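Local structure of Serine/threonine/tyrosine-interacting protein (Homo sapiens, 2R0B) at residues Ile40-Ile49 / His96-Phe107. The protein anchors the kinases ERK1 and ERK2 in the nucleus as a catalytically inactive phosphatase and keeps FBXW7 from assembling into its SCF ubiquitin ligase. Sequence-based numbering, arbitrary orientation.
Sequences IRQNIEANFI and HGNAGISRSAAF. With SO4 (sulfate ion), chain B.
The guanidinium of Arg103 is held along two edges at once, by the carboxylate of Glu45 and by a sulfate ion. On the Glu45 side the grip is end-on, one nitrogen to each oxygen: Arg103 NH1 lies 2.9 Å from Glu45 OE1, and Arg103 NH2 reaches the syn lone pair of Glu45 OE2 at 3.2 Å. The two planes stand 35° apart, so the salt bridge is twisted rather than coplanar. On the anion side, Arg103 NE bonds sulfate O2 at 2.8 Å and NH2 bonds O3; the bend in the arginine chain at chi3 (-72°) turns the NE/NH2 edge to the ion.

Both carboxylate oxygens have a second donor. The backbone N of Gln42 takes the anti lone pair of Glu45 OE1 at 2.8 Å, while Asn98 ND2 approaches OE2 from above the carboxylate plane at 2.9 Å, in a nearly straight bond (N-H...O angle 173°). A glutamine in place of Glu45 would probably cost Arg103 its carboxylate partner and set an amide N-H against one of the present donors, leaving the guanidinium less firmly fixed edge-on to the anion.

Residues 96-103 form the phosphate-binding P-loop of the tyrosine phosphatase fold, leading from strand 93-96 into helix 103-116. Backbone N-H groups of this loop converge on the sulfate, probably acquired during crystallisation, as they would on a phosphate. Active relatives carry the nucleophilic cysteine where Gly97 stands, its CA 3.5 Å from sulfate O4, consistent with the lost catalysis.

Around this polar centre, Ile40 N donates to His96 O between neighbouring parallel strands, and Ile40 CD1 meets Phe107 CD2 at 3.9 Å. Ile49 CD1 presses on Asn98 CB at 3.5 Å, whereas its CG2 branch lies at the edge of the His96 ring.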
loop_
_atom_site.group_PDB
_atom_site.type_symbol
_atom_site.label_atom_id
_atom_site.label_comp_id
_atom_site.label_asym_id
_atom_site.label_seq_id
_atom_site.Cartn_x
_atom_site.Cartn_y
_atom_site.Cartn_z
ATOM N N ILE A 40 3.412 0.929 -6.585
ATOM C CA ILE A 40 4.784 0.844 -6.089
ATOM C C ILE A 40 5.561 -0.154 -6.948
ATOM O O ILE A 40 5.106 -1.275 -7.144
ATOM C CB ILE A 40 4.846 0.337 -4.632
ATOM C CG1 ILE A 40 4.132 1.299 -3.674
ATOM C CG2 ILE A 40 6.326 0.099 -4.205
ATOM C CD1 ILE A 40 3.553 0.594 -2.428
ATOM N N ARG A 41 6.733 0.246 -7.423
ATOM C CA ARG A 41 7.560 -0.611 -8.273
ATOM C C ARG A 41 8.965 -0.019 -8.398
ATOM O O ARG A 41 9.152 1.173 -8.128
ATOM C CB ARG A 41 6.899 -0.770 -9.652
ATOM C CG ARG A 41 7.120 0.358 -10.677
ATOM C CD ARG A 41 6.696 1.769 -10.254
ATOM N NE ARG A 41 7.031 2.721 -11.309
ATOM C CZ ARG A 41 8.203 3.330 -11.439
ATOM N NH1 ARG A 41 8.399 4.145 -12.475
ATOM N NH2 ARG A 41 9.179 3.135 -10.551
ATOM N N GLN A 42 9.943 -0.854 -8.770
ATOM C CA GLN A 42 11.275 -0.383 -9.170
ATOM C C GLN A 42 11.172 0.123 -10.584
ATOM O O GLN A 42 10.319 -0.318 -11.339
ATOM C CB GLN A 42 12.283 -1.540 -9.241
ATOM C CG GLN A 42 12.566 -2.316 -7.998
ATOM C CD GLN A 42 13.691 -3.322 -8.242
ATOM O OE1 GLN A 42 13.447 -4.512 -8.426
ATOM N NE2 GLN A 42 14.925 -2.827 -8.284
ATOM N N ASN A 43 12.094 0.986 -10.992
ATOM C CA ASN A 43 12.064 1.464 -12.359
ATOM C C ASN A 43 12.155 0.312 -13.374
ATOM O O ASN A 43 11.490 0.347 -14.412
ATOM C CB ASN A 43 13.147 2.513 -12.594
ATOM C CG ASN A 43 12.884 3.794 -11.826
ATOM O OD1 ASN A 43 11.731 4.214 -11.654
ATOM N ND2 ASN A 43 13.968 4.425 -11.345
ATOM N N ILE A 44 12.927 -0.727 -13.035
ATOM C CA ILE A 44 13.070 -1.896 -13.913
ATOM C C ILE A 44 11.783 -2.718 -14.061
ATOM O O ILE A 44 11.653 -3.454 -15.039
ATOM C CB ILE A 44 14.232 -2.872 -13.523
ATOM C CG1 ILE A 44 14.062 -3.407 -12.102
ATOM C CG2 ILE A 44 15.597 -2.199 -13.718
ATOM C CD1 ILE A 44 15.003 -4.550 -11.767
ATOM N N GLU A 45 10.859 -2.579 -13.098
ATOM C CA GLU A 45 9.516 -3.173 -13.168
ATOM C C GLU A 45 8.480 -2.328 -13.909
ATOM O O GLU A 45 7.338 -2.757 -14.070
ATOM C CB GLU A 45 8.978 -3.471 -11.755
ATOM C CG GLU A 45 9.718 -4.579 -10.992
ATOM C CD GLU A 45 9.312 -4.656 -9.511
ATOM O OE1 GLU A 45 9.211 -3.593 -8.892
ATOM O OE2 GLU A 45 9.161 -5.781 -8.950
ATOM N N ALA A 46 8.850 -1.114 -14.327
ATOM C CA ALA A 46 7.871 -0.173 -14.886
ATOM C C ALA A 46 7.285 -0.570 -16.264
ATOM O O ALA A 46 6.273 -0.018 -16.689
ATOM C CB ALA A 46 8.432 1.275 -14.883
ATOM N N ASN A 47 7.880 -1.568 -16.920
ATOM C CA ASN A 47 7.259 -2.160 -18.125
ATOM C C ASN A 47 5.942 -2.891 -17.855
ATOM O O ASN A 47 5.069 -2.939 -18.725
ATOM C CB ASN A 47 8.224 -3.092 -18.897
ATOM C CG ASN A 47 8.871 -4.187 -18.020
ATOM O OD1 ASN A 47 9.105 -4.001 -16.816
ATOM N ND2 ASN A 47 9.203 -5.325 -18.645
ATOM N N PHE A 48 5.795 -3.490 -16.673
ATOM C CA PHE A 48 4.564 -4.214 -16.382
ATOM C C PHE A 48 3.801 -3.695 -15.161
ATOM O O PHE A 48 2.655 -4.085 -14.952
ATOM C CB PHE A 48 4.788 -5.733 -16.298
ATOM C CG PHE A 48 5.609 -6.180 -15.112
ATOM C CD1 PHE A 48 5.006 -6.757 -14.019
ATOM C CD2 PHE A 48 6.991 -6.092 -15.127
ATOM C CE1 PHE A 48 5.730 -7.225 -12.944
ATOM C CE2 PHE A 48 7.751 -6.550 -14.040
ATOM C CZ PHE A 48 7.119 -7.116 -12.932
ATOM N N ILE A 49 4.431 -2.821 -14.372
ATOM C CA ILE A 49 3.777 -2.222 -13.213
ATOM C C ILE A 49 3.746 -0.699 -13.397
ATOM O O ILE A 49 4.765 -0.010 -13.249
ATOM C CB ILE A 49 4.440 -2.565 -11.875
ATOM C CG1 ILE A 49 4.615 -4.064 -11.689
ATOM C CG2 ILE A 49 3.579 -2.039 -10.698
ATOM C CD1 ILE A 49 5.413 -4.400 -10.458
ATOM N N HIS A 96 -0.846 -1.148 -4.247
ATOM C CA HIS A 96 -0.331 -2.349 -4.872
ATOM C C HIS A 96 1.164 -2.245 -5.118
ATOM O O HIS A 96 1.710 -1.139 -5.273
ATOM C CB HIS A 96 -1.119 -2.720 -6.156
ATOM C CG HIS A 96 -0.739 -1.923 -7.368
ATOM N ND1 HIS A 96 0.444 -2.130 -8.054
ATOM C CD2 HIS A 96 -1.383 -0.919 -8.015
ATOM C CE1 HIS A 96 0.505 -1.287 -9.071
ATOM N NE2 HIS A 96 -0.589 -0.549 -9.073
ATOM N N GLY A 97 1.821 -3.406 -5.114
ATOM C CA GLY A 97 3.217 -3.488 -5.473
ATOM C C GLY A 97 3.310 -4.410 -6.676
ATOM O O GLY A 97 2.519 -4.301 -7.620
ATOM N N ASN A 98 4.280 -5.322 -6.646
ATOM C CA ASN A 98 4.351 -6.394 -7.621
ATOM C C ASN A 98 3.562 -7.585 -7.071
ATOM O O ASN A 98 2.486 -7.919 -7.590
ATOM C CB ASN A 98 5.828 -6.729 -7.886
ATOM C CG ASN A 98 6.019 -7.860 -8.865
ATOM O OD1 ASN A 98 5.117 -8.670 -9.084
ATOM N ND2 ASN A 98 7.229 -7.951 -9.442
ATOM N N ALA A 99 4.069 -8.174 -5.989
ATOM C CA ALA A 99 3.473 -9.352 -5.370
ATOM C C ALA A 99 2.435 -9.013 -4.293
ATOM O O ALA A 99 1.635 -9.873 -3.948
ATOM C CB ALA A 99 4.574 -10.290 -4.767
ATOM N N GLY A 100 2.426 -7.779 -3.770
ATOM C CA GLY A 100 1.536 -7.447 -2.649
ATOM C C GLY A 100 1.988 -8.154 -1.372
ATOM O O GLY A 100 1.167 -8.589 -0.554
ATOM N N ILE A 101 3.297 -8.257 -1.183
ATOM C CA ILE A 101 3.831 -9.013 -0.049
ATOM C C ILE A 101 4.672 -8.165 0.894
ATOM O O ILE A 101 4.534 -8.264 2.114
ATOM C CB ILE A 101 4.624 -10.235 -0.514
ATOM C CG1 ILE A 101 3.659 -11.236 -1.161
ATOM C CG2 ILE A 101 5.425 -10.869 0.642
ATOM C CD1 ILE A 101 4.308 -12.501 -1.680
ATOM N N SER A 102 5.579 -7.381 0.322
ATOM C CA SER A 102 6.604 -6.721 1.121
ATOM C C SER A 102 6.530 -5.202 1.118
ATOM O O SER A 102 6.233 -4.626 2.153
ATOM C CB SER A 102 7.996 -7.172 0.706
ATOM O OG SER A 102 8.949 -6.514 1.531
ATOM N N ARG A 103 6.828 -4.557 -0.006
ATOM C CA ARG A 103 6.714 -3.085 -0.105
ATOM C C ARG A 103 5.283 -2.556 0.147
ATOM O O ARG A 103 5.027 -1.685 1.017
ATOM C CB ARG A 103 7.191 -2.615 -1.492
ATOM C CG ARG A 103 8.689 -2.943 -1.802
ATOM C CD ARG A 103 9.073 -2.763 -3.266
ATOM N NE ARG A 103 8.483 -3.816 -4.102
ATOM C CZ ARG A 103 8.670 -3.936 -5.414
ATOM N NH1 ARG A 103 9.481 -3.098 -6.073
ATOM N NH2 ARG A 103 8.083 -4.932 -6.065
ATOM N N SER A 104 4.342 -3.070 -0.636
ATOM C CA SER A 104 2.960 -2.639 -0.538
ATOM C C SER A 104 2.386 -2.901 0.864
ATOM O O SER A 104 1.753 -1.998 1.464
ATOM C CB SER A 104 2.133 -3.310 -1.624
ATOM O OG SER A 104 2.333 -4.699 -1.580
ATOM N N ALA A 105 2.667 -4.090 1.402
ATOM C CA ALA A 105 2.203 -4.427 2.745
ATOM C C ALA A 105 2.781 -3.464 3.765
ATOM O O ALA A 105 2.065 -3.018 4.659
ATOM C CB ALA A 105 2.567 -5.857 3.120
ATOM N N ALA A 106 4.071 -3.129 3.645
ATOM C CA ALA A 106 4.669 -2.213 4.622
ATOM C C ALA A 106 3.965 -0.844 4.639
ATOM O O ALA A 106 3.727 -0.263 5.705
ATOM C CB ALA A 106 6.177 -2.048 4.382
ATOM N N PHE A 107 3.638 -0.310 3.462
ATOM C CA PHE A 107 2.935 0.961 3.385
ATOM C C PHE A 107 1.525 0.899 4.013
ATOM O O PHE A 107 1.093 1.862 4.656
ATOM C CB PHE A 107 2.918 1.491 1.936
ATOM C CG PHE A 107 4.177 2.218 1.573
ATOM C CD1 PHE A 107 4.363 3.541 1.980
ATOM C CD2 PHE A 107 5.224 1.550 0.924
ATOM C CE1 PHE A 107 5.554 4.206 1.680
ATOM C CE2 PHE A 107 6.417 2.202 0.640
ATOM C CZ PHE A 107 6.579 3.537 1.013
HETATM S S SO4 B . 5.820 -6.142 -3.147
HETATM O O1 SO4 B . 5.604 -7.491 -2.625
HETATM O O2 SO4 B . 7.085 -5.688 -2.585
HETATM O O3 SO4 B . 5.977 -6.145 -4.600
HETATM O O4 SO4 B . 4.725 -5.243 -2.787
#